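Long-range contacts in putative mandelate racemase (PDB 2OX4), which binds magnesium and, as a member of the mandelate racemase-like branch of the enolase superfamily, probably acts as a lyase, perhaps a dehydratase: residues C[127-132]-C[340-345]; C[252-256]-C[281-285]; C[70-74]-C[298-302]. All blocks are in the same frame, centred on the assembly; numbering follows the deposited sequence.

Contact 1: residues C[127-132]-C[340-345]; sequences RVYASQ and IHEHHQ
Strands 127-131 and 341-344 run parallel, crossing at -35° with axes 4.7 Å apart at their closest. Val-128 pairs with His-341, and so on in step to Ser-131 with His-344; at Gln-132 (phi/psi 74/57) the chain leaves the extended conformation.

Ile-340 (chi1 t, chi2 t) sets CD1 3.8 Å from Arg-127 CD, over the guanidinium, which pairs with Asp-211; Ile-340 CG2 meets the edge of the Tyr-129 ring, 3.6 Å from Tyr-129 CD2. His-341 N donates to Arg-127 O and His-341 O accepts from Tyr-129 N (both 2.8 Å); Glu-332 and Glu-325 hold the His-341 imidazole. Glu-342 CA makes a CH-pi contact with the Tyr-129 ring (chi1 p), 3.9 Å from its centroid and 16° off its normal. Extended Glu-342 (chi1 t, chi2 t) accepts a hydrogen bond at OE2 from Ser-131 OG (2.7 Å) and forms a salt bridge with Lys-166; a water links Glu-342 OE2 (2.5 Å) to Gln-132 NE2 (3.2 Å), while Gln-132 OE1 bonds Gln-134. His-343 continues the ladder, N to Tyr-129 O and O to Ser-131 N, both 3.0 Å, its CB 3.4 Å from Val-128 CG1. His-344 NE2 touches Gln-132 CG at 3.4 Å, its ND1 bonding Lys-346, and Gln-345 N closes the series on Ser-131 O (3.3 Å).

Val-128, Ala-130, His-341 and His-343 share the outer barrel face, where helix 322-333 meets both histidines. On the other, Tyr-129 touches the magnesium ligand Glu-241; the Gln-132 side chain lies about 4 Å from the magnesium ion. This is the first-to-last strand closure of the enolase-superfamily beta/alpha barrel.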
loop_
_atom_site.group_PDB
_atom_site.type_symbol
_atom_site.label_atom_id
_atom_site.label_comp_id
_atom_site.label_asym_id
_atom_site.label_seq_id
_atom_site.Cartn_x
_atom_site.Cartn_y
_atom_site.Cartn_z
ATOM N N ARG C 127 -39.479 4.989 4.441
ATOM C CA ARG C 127 -39.637 3.538 4.481
ATOM C C ARG C 127 -39.191 2.977 5.830
ATOM O O ARG C 127 -38.197 3.426 6.395
ATOM C CB ARG C 127 -38.833 2.894 3.360
ATOM C CG ARG C 127 -39.073 1.412 3.230
ATOM C CD ARG C 127 -38.197 0.781 2.159
ATOM N NE ARG C 127 -38.546 -0.624 1.985
ATOM C CZ ARG C 127 -37.751 -1.546 1.445
ATOM N NH1 ARG C 127 -36.534 -1.227 1.005
ATOM N NH2 ARG C 127 -38.174 -2.800 1.350
ATOM N N VAL C 128 -39.938 2.003 6.345
ATOM C CA VAL C 128 -39.672 1.432 7.665
ATOM C C VAL C 128 -39.566 -0.090 7.578
ATOM O O VAL C 128 -40.274 -0.723 6.792
ATOM C CB VAL C 128 -40.792 1.801 8.690
ATOM C CG1 VAL C 128 -40.428 1.314 10.067
ATOM C CG2 VAL C 128 -41.037 3.317 8.726
ATOM N N TYR C 129 -38.675 -0.677 8.377
ATOM C CA TYR C 129 -38.693 -2.120 8.593
ATOM C C TYR C 129 -39.088 -2.513 10.010
ATOM O O TYR C 129 -38.826 -1.783 10.972
ATOM C CB TYR C 129 -37.373 -2.794 8.149
ATOM C CG TYR C 129 -36.120 -2.580 8.999
ATOM C CD1 TYR C 129 -35.880 -3.334 10.156
ATOM C CD2 TYR C 129 -35.135 -1.680 8.594
ATOM C CE1 TYR C 129 -34.721 -3.149 10.915
ATOM C CE2 TYR C 129 -33.972 -1.507 9.335
ATOM C CZ TYR C 129 -33.759 -2.253 10.475
ATOM O OH TYR C 129 -32.597 -2.068 11.186
ATOM N N ALA C 130 -39.748 -3.662 10.122
ATOM C CA ALA C 130 -40.112 -4.232 11.402
ATOM C C ALA C 130 -38.930 -5.000 11.989
ATOM O O ALA C 130 -38.502 -6.003 11.414
ATOM C CB ALA C 130 -41.311 -5.176 11.211
ATOM N N SER C 131 -38.448 -4.548 13.147
ATOM C CA SER C 131 -37.149 -4.961 13.658
ATOM C C SER C 131 -37.204 -5.951 14.816
ATOM O O SER C 131 -37.915 -5.722 15.804
ATOM C CB SER C 131 -36.336 -3.750 14.095
ATOM O OG SER C 131 -35.008 -4.143 14.408
ATOM N N GLN C 132 -36.384 -7.002 14.692
ATOM C CA GLN C 132 -36.110 -8.000 15.740
ATOM C C GLN C 132 -37.302 -8.946 15.912
ATOM O O GLN C 132 -37.859 -9.073 17.005
ATOM C CB GLN C 132 -35.666 -7.366 17.084
ATOM C CG GLN C 132 -34.560 -6.275 16.981
ATOM C CD GLN C 132 -33.191 -6.795 16.533
ATOM O OE1 GLN C 132 -33.003 -7.989 16.307
ATOM N NE2 GLN C 132 -32.217 -5.885 16.427
ATOM N N ILE C 340 -33.379 3.339 5.054
ATOM C CA ILE C 340 -34.598 2.733 5.630
ATOM C C ILE C 340 -34.598 3.034 7.133
ATOM O O ILE C 340 -33.541 3.325 7.713
ATOM C CB ILE C 340 -34.673 1.207 5.334
ATOM C CG1 ILE C 340 -36.088 0.662 5.587
ATOM C CG2 ILE C 340 -33.568 0.425 6.074
ATOM C CD1 ILE C 340 -36.290 -0.761 5.085
ATOM N N HIS C 341 -35.776 3.028 7.752
ATOM C CA HIS C 341 -35.892 3.313 9.187
ATOM C C HIS C 341 -36.192 2.039 9.995
ATOM O O HIS C 341 -37.049 1.237 9.623
ATOM C CB HIS C 341 -36.973 4.375 9.446
ATOM C CG HIS C 341 -37.169 4.678 10.901
ATOM N ND1 HIS C 341 -36.489 5.686 11.549
ATOM C CD2 HIS C 341 -37.940 4.080 11.842
ATOM C CE1 HIS C 341 -36.840 5.705 12.821
ATOM N NE2 HIS C 341 -37.720 4.740 13.027
ATOM N N GLU C 342 -35.476 1.862 11.099
ATOM C CA GLU C 342 -35.660 0.717 11.977
ATOM C C GLU C 342 -36.778 1.006 12.967
ATOM O O GLU C 342 -36.700 1.970 13.748
ATOM C CB GLU C 342 -34.384 0.450 12.768
ATOM C CG GLU C 342 -34.553 -0.681 13.763
ATOM C CD GLU C 342 -33.276 -1.034 14.504
ATOM O OE1 GLU C 342 -32.374 -0.171 14.644
ATOM O OE2 GLU C 342 -33.189 -2.190 14.959
ATOM N N HIS C 343 -37.807 0.163 12.963
ATOM C CA HIS C 343 -38.844 0.296 13.984
ATOM C C HIS C 343 -38.838 -0.915 14.904
ATOM O O HIS C 343 -39.214 -2.019 14.497
ATOM C CB HIS C 343 -40.227 0.539 13.364
ATOM C CG HIS C 343 -41.278 0.876 14.376
ATOM N ND1 HIS C 343 -41.158 1.937 15.250
ATOM C CD2 HIS C 343 -42.462 0.280 14.667
ATOM C CE1 HIS C 343 -42.226 1.986 16.031
ATOM N NE2 HIS C 343 -43.023 0.984 15.708
ATOM N N HIS C 344 -38.368 -0.692 16.135
ATOM C CA HIS C 344 -38.004 -1.774 17.041
ATOM C C HIS C 344 -39.244 -2.289 17.736
ATOM O O HIS C 344 -40.143 -1.509 18.093
ATOM C CB HIS C 344 -36.979 -1.300 18.075
ATOM C CG HIS C 344 -36.188 -2.410 18.696
ATOM N ND1 HIS C 344 -36.744 -3.333 19.558
ATOM C CD2 HIS C 344 -34.874 -2.732 18.598
ATOM C CE1 HIS C 344 -35.811 -4.179 19.959
ATOM N NE2 HIS C 344 -34.667 -3.836 19.392
ATOM N N GLN C 345 -39.284 -3.607 17.921
ATOM C CA GLN C 345 -40.396 -4.272 18.604
ATOM C C GLN C 345 -40.646 -3.777 20.038
ATOM O O GLN C 345 -41.787 -3.789 20.511
ATOM C CB GLN C 345 -40.255 -5.804 18.535
ATOM C CG GLN C 345 -39.109 -6.416 19.356
ATOM C CD GLN C 345 -39.486 -6.654 20.817
ATOM O OE1 GLN C 345 -38.835 -6.138 21.725
ATOM N NE2 GLN C 345 -40.548 -7.426 21.046
HETATM O O HOH W 1 -32.188 -2.736 17.164
#

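Contact 2: residues C[252-256]-C[281-285]; sequences LKEAK and DRSID
Helical residues 252-256 lie against the turn 281-285, which leads from helix 271-280 into strand 286-287, so the contact joins consecutive beta/alpha units of the barrel. The turn opens with a Schellman motif: Arg-282, the first residue to leave helical phi/psi, has positive phi (49/42). Lys-253 and Ser-283 bring the backbones nearest, with CA atoms 5.0 Å apart. Leu-252 (chi1 t, chi2 p) sets CD2 3.6 Å from Ile-284 CG1. All-trans Lys-253 extends past Asp-281, its CD 3.9 Å from Asp-281 CG, and a water links Lys-253 NZ to Asp-281 OD2. Lys-256, bent at chi3 (-95°), reaches Asp-285 in a salt bridge, NZ to OD1 at 2.7 Å. Arg-282 NH2 (2.8 Å) and NH1 (3.1 Å) both bond Asp-285 OD2, so Asp-285 bridges two cations in a salt-bridge network. A second subunit packs here, its Val-223 on Arg-282 and Asp-285. Ser-283 O, buried with no polar partner, is met by Lys-256 CE at 3.3 Å and Leu-252 CD2 at 3.7 Å.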
loop_
_atom_site.group_PDB
_atom_site.type_symbol
_atom_site.label_atom_id
_atom_site.label_comp_id
_atom_site.label_asym_id
_atom_site.label_seq_id
_atom_site.Cartn_x
_atom_site.Cartn_y
_atom_site.Cartn_z
ATOM N N LEU C 252 -13.507 -6.108 8.952
ATOM C CA LEU C 252 -14.706 -6.013 8.104
ATOM C C LEU C 252 -14.353 -5.919 6.622
ATOM O O LEU C 252 -15.043 -6.493 5.779
ATOM C CB LEU C 252 -15.618 -4.867 8.544
ATOM C CG LEU C 252 -17.076 -4.984 8.074
ATOM C CD1 LEU C 252 -17.754 -6.175 8.752
ATOM C CD2 LEU C 252 -17.816 -3.709 8.428
ATOM N N LYS C 253 -13.260 -5.232 6.300
ATOM C CA LYS C 253 -12.733 -5.263 4.932
ATOM C C LYS C 253 -12.391 -6.698 4.485
ATOM O O LYS C 253 -12.728 -7.116 3.360
ATOM C CB LYS C 253 -11.514 -4.337 4.798
ATOM C CG LYS C 253 -11.018 -4.174 3.370
ATOM C CD LYS C 253 -9.707 -3.429 3.312
ATOM C CE LYS C 253 -9.221 -3.354 1.871
ATOM N NZ LYS C 253 -7.820 -2.873 1.781
ATOM N N GLU C 254 -11.733 -7.456 5.365
ATOM C CA GLU C 254 -11.420 -8.866 5.084
ATOM C C GLU C 254 -12.685 -9.705 4.892
ATOM O O GLU C 254 -12.754 -10.519 3.962
ATOM C CB GLU C 254 -10.549 -9.464 6.188
ATOM C CG GLU C 254 -9.269 -8.685 6.454
ATOM C CD GLU C 254 -8.253 -8.724 5.313
ATOM O OE1 GLU C 254 -7.304 -7.914 5.363
ATOM O OE2 GLU C 254 -8.382 -9.554 4.383
ATOM N N ALA C 255 -13.684 -9.493 5.752
ATOM C CA ALA C 255 -14.987 -10.158 5.613
ATOM C C ALA C 255 -15.615 -9.865 4.249
ATOM O O ALA C 255 -16.099 -10.782 3.564
ATOM C CB ALA C 255 -15.939 -9.732 6.743
ATOM N N LYS C 256 -15.597 -8.595 3.853
ATOM C CA LYS C 256 -16.236 -8.173 2.594
ATOM C C LYS C 256 -15.614 -8.819 1.358
ATOM O O LYS C 256 -16.297 -9.021 0.356
ATOM C CB LYS C 256 -16.240 -6.653 2.444
ATOM C CG LYS C 256 -16.947 -6.163 1.179
ATOM C CD LYS C 256 -17.124 -4.646 1.154
ATOM C CE LYS C 256 -18.499 -4.242 1.679
ATOM N NZ LYS C 256 -19.562 -4.601 0.687
ATOM N N ASP C 281 -11.868 2.030 4.140
ATOM C CA ASP C 281 -11.845 0.666 3.598
ATOM C C ASP C 281 -13.041 0.360 2.703
ATOM O O ASP C 281 -13.087 -0.710 2.067
ATOM C CB ASP C 281 -11.869 -0.348 4.729
ATOM C CG ASP C 281 -10.579 -0.384 5.519
ATOM O OD1 ASP C 281 -10.609 -0.947 6.622
ATOM O OD2 ASP C 281 -9.547 0.135 5.045
ATOM N N ARG C 282 -14.011 1.276 2.689
ATOM C CA ARG C 282 -15.322 1.083 2.046
ATOM C C ARG C 282 -15.993 -0.257 2.425
ATOM O O ARG C 282 -16.538 -0.964 1.575
ATOM C CB ARG C 282 -15.231 1.312 0.517
ATOM C CG ARG C 282 -16.580 1.353 -0.257
ATOM C CD ARG C 282 -17.609 2.253 0.410
ATOM N NE ARG C 282 -18.971 2.179 -0.160
ATOM C CZ ARG C 282 -19.788 1.122 -0.074
ATOM N NH1 ARG C 282 -21.024 1.201 -0.565
ATOM N NH2 ARG C 282 -19.387 -0.011 0.498
ATOM N N SER C 283 -15.922 -0.619 3.704
ATOM C CA SER C 283 -16.352 -1.943 4.124
ATOM C C SER C 283 -17.811 -2.011 4.590
ATOM O O SER C 283 -18.334 -3.107 4.767
ATOM C CB SER C 283 -15.427 -2.482 5.224
ATOM O OG SER C 283 -15.401 -1.587 6.322
ATOM N N ILE C 284 -18.436 -0.852 4.826
ATOM C CA ILE C 284 -19.863 -0.778 5.249
ATOM C C ILE C 284 -20.683 -0.133 4.126
ATOM O O ILE C 284 -20.345 0.962 3.640
ATOM C CB ILE C 284 -20.062 0.071 6.540
ATOM C CG1 ILE C 284 -19.268 -0.506 7.721
ATOM C CG2 ILE C 284 -21.518 0.082 6.949
ATOM C CD1 ILE C 284 -19.354 0.346 8.988
ATOM N N ASP C 285 -21.755 -0.813 3.719
ATOM C CA ASP C 285 -22.674 -0.307 2.690
ATOM C C ASP C 285 -23.792 0.553 3.282
ATOM O O ASP C 285 -24.268 1.504 2.650
ATOM C CB ASP C 285 -23.254 -1.495 1.912
ATOM C CG ASP C 285 -22.167 -2.280 1.193
ATOM O OD1 ASP C 285 -21.852 -3.407 1.629
ATOM O OD2 ASP C 285 -21.581 -1.721 0.239
HETATM O O HOH W 2 -8.541 0.280 2.103
#

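Contact 3: residues C[70-74]-C[298-302]; sequences TEAIW and TEFKK
A buried salt bridge, Lys-302 NZ to Glu-71 OE1 at 2.8 Å, is the direct polar link between helical segments 70-74 and 298-302. Lys-302 spans the gap by being extended beyond chi1 (m, then t, t, t), whereas Glu-71 folds back (chi1 m, chi2 m) to meet it. Glu-71 OE2 has a second charged partner, Lys-301 of a neighbouring subunit, which makes this carboxylate part of the assembly interface. One water completes the polar network, hydrogen-bonded to Thr-70 OG1 (2.7 Å), Thr-298 OG1 (2.8 Å) and Glu-71 OE2 (3.2 Å); the two threonine hydroxyls also bind Lys-106 and Asp-99 respectively.

Packing surrounds these links. Thr-298 CG2 lies 3.5 Å from Glu-71 OE2, and its CB is 4.1 Å from Trp-74 CD1. The indole (chi1 t), its NE1 hydrogen-bonded to Gly-295 O, presents a face to Glu-299 OE1, 3.3 Å from Trp-74 CZ2; Arg-272 pairs with that glutamate and makes a cation-pi contact with the indole.

The segments cross at -95° with axes 11.9 Å apart, and CA atoms approach no closer than 7.4 Å (Thr-70 to Thr-298), so side chains and water fill the space. Helix 70-79 belongs to the N-terminal capping domain and helix 296-309 to the barrel. Helix 89-110 packs beside Thr-70 and Trp-74, while helix 271-280 of the barrel covers Trp-74, Glu-299 and Lys-302.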
loop_
_atom_site.group_PDB
_atom_site.type_symbol
_atom_site.label_atom_id
_atom_site.label_comp_id
_atom_site.label_asym_id
_atom_site.label_seq_id
_atom_site.Cartn_x
_atom_site.Cartn_y
_atom_site.Cartn_z
ATOM N N THR C 70 -24.150 24.788 19.742
ATOM C CA THR C 70 -23.967 23.340 19.713
ATOM C C THR C 70 -22.568 22.934 19.236
ATOM O O THR C 70 -22.014 21.990 19.764
ATOM C CB THR C 70 -25.018 22.621 18.869
ATOM O OG1 THR C 70 -25.277 23.374 17.678
ATOM C CG2 THR C 70 -26.308 22.405 19.667
ATOM N N GLU C 71 -21.996 23.657 18.277
ATOM C CA GLU C 71 -20.641 23.325 17.792
ATOM C C GLU C 71 -19.581 23.504 18.877
ATOM O O GLU C 71 -18.761 22.603 19.124
ATOM C CB GLU C 71 -20.276 24.137 16.534
ATOM C CG GLU C 71 -21.029 23.723 15.273
ATOM C CD GLU C 71 -20.641 22.328 14.742
ATOM O OE1 GLU C 71 -19.499 21.866 14.972
ATOM O OE2 GLU C 71 -21.481 21.708 14.073
ATOM N N ALA C 72 -19.627 24.648 19.553
ATOM C CA ALA C 72 -18.656 24.959 20.607
ATOM C C ALA C 72 -18.810 24.021 21.795
ATOM O O ALA C 72 -17.819 23.602 22.392
ATOM C CB ALA C 72 -18.796 26.415 21.069
ATOM N N ILE C 73 -20.050 23.711 22.159
ATOM C CA ILE C 73 -20.262 22.828 23.293
ATOM C C ILE C 73 -19.768 21.404 22.960
ATOM O O ILE C 73 -19.126 20.771 23.789
ATOM C CB ILE C 73 -21.734 22.814 23.770
ATOM C CG1 ILE C 73 -22.133 24.192 24.348
ATOM C CG2 ILE C 73 -21.935 21.710 24.825
ATOM C CD1 ILE C 73 -23.658 24.393 24.452
ATOM N N TRP C 74 -20.059 20.924 21.753
ATOM C CA TRP C 74 -19.629 19.586 21.333
ATOM C C TRP C 74 -18.111 19.534 21.418
ATOM O O TRP C 74 -17.556 18.595 21.966
ATOM C CB TRP C 74 -20.075 19.296 19.892
ATOM C CG TRP C 74 -20.214 17.813 19.555
ATOM C CD1 TRP C 74 -21.386 17.089 19.465
ATOM C CD2 TRP C 74 -19.155 16.898 19.234
ATOM N NE1 TRP C 74 -21.115 15.780 19.114
ATOM C CE2 TRP C 74 -19.754 15.639 18.961
ATOM C CE3 TRP C 74 -17.760 17.022 19.141
ATOM C CZ2 TRP C 74 -18.997 14.503 18.624
ATOM C CZ3 TRP C 74 -17.002 15.892 18.796
ATOM C CH2 TRP C 74 -17.624 14.650 18.546
ATOM N N THR C 298 -25.682 16.719 15.804
ATOM C CA THR C 298 -24.517 17.438 15.269
ATOM C C THR C 298 -23.564 16.460 14.578
ATOM O O THR C 298 -23.132 16.672 13.428
ATOM C CB THR C 298 -23.808 18.216 16.401
ATOM O OG1 THR C 298 -24.698 19.220 16.902
ATOM C CG2 THR C 298 -22.521 18.896 15.901
ATOM N N GLU C 299 -23.272 15.364 15.265
ATOM C CA GLU C 299 -22.302 14.398 14.755
ATOM C C GLU C 299 -22.918 13.415 13.768
ATOM O O GLU C 299 -22.268 13.022 12.799
ATOM C CB GLU C 299 -21.615 13.662 15.911
ATOM C CG GLU C 299 -20.344 12.898 15.503
ATOM C CD GLU C 299 -19.132 13.790 15.304
ATOM O OE1 GLU C 299 -19.249 15.030 15.373
ATOM O OE2 GLU C 299 -18.029 13.236 15.089
ATOM N N PHE C 300 -24.164 13.006 14.006
ATOM C CA PHE C 300 -24.894 12.158 13.041
ATOM C C PHE C 300 -24.818 12.769 11.645
ATOM O O PHE C 300 -24.529 12.078 10.668
ATOM C CB PHE C 300 -26.364 12.046 13.431
ATOM C CG PHE C 300 -27.182 11.147 12.534
ATOM C CD1 PHE C 300 -27.445 9.828 12.915
ATOM C CD2 PHE C 300 -27.742 11.625 11.344
ATOM C CE1 PHE C 300 -28.232 8.996 12.118
ATOM C CE2 PHE C 300 -28.509 10.780 10.522
ATOM C CZ PHE C 300 -28.757 9.474 10.916
ATOM N N LYS C 301 -25.080 14.069 11.560
ATOM C CA LYS C 301 -25.049 14.777 10.286
ATOM C C LYS C 301 -23.669 14.699 9.645
ATOM O O LYS C 301 -23.541 14.407 8.456
ATOM C CB LYS C 301 -25.459 16.239 10.475
ATOM C CG LYS C 301 -25.942 16.917 9.204
ATOM C CD LYS C 301 -26.864 18.085 9.516
ATOM C CE LYS C 301 -26.582 19.271 8.607
ATOM N NZ LYS C 301 -26.760 18.924 7.171
ATOM N N LYS C 302 -22.636 14.961 10.440
ATOM C CA LYS C 302 -21.250 14.881 9.953
ATOM C C LYS C 302 -20.880 13.482 9.460
ATOM O O LYS C 302 -20.202 13.329 8.436
ATOM C CB LYS C 302 -20.268 15.365 11.036
ATOM C CG LYS C 302 -20.529 16.829 11.476
ATOM C CD LYS C 302 -19.569 17.329 12.572
ATOM C CE LYS C 302 -19.988 18.747 13.030
ATOM N NZ LYS C 302 -19.094 19.281 14.102
HETATM O O HOH W 3 -24.133 21.752 15.880
#

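Overall arrangement
All three contacts are buried, but their distance from the chain centre differs: the centres of contacts 1, 3 and 2 lie about 10, 18 and 21 Å from it, and are 24 to 27 Å apart from one another. Buried area falls from 630 Å² in the strand pair to 356 Å² in the helix-turn contact and 293 Å² between crossing helices. The chemistry differs with place: a backbone ladder near the metal in contact 1, and salt bridges between side chains farther out, where other subunits approach contacts 2 and 3. No secondary-structure element is shared, yet helix 271-280 relates the outer pair, running into the turn of contact 2 and covering contact 3.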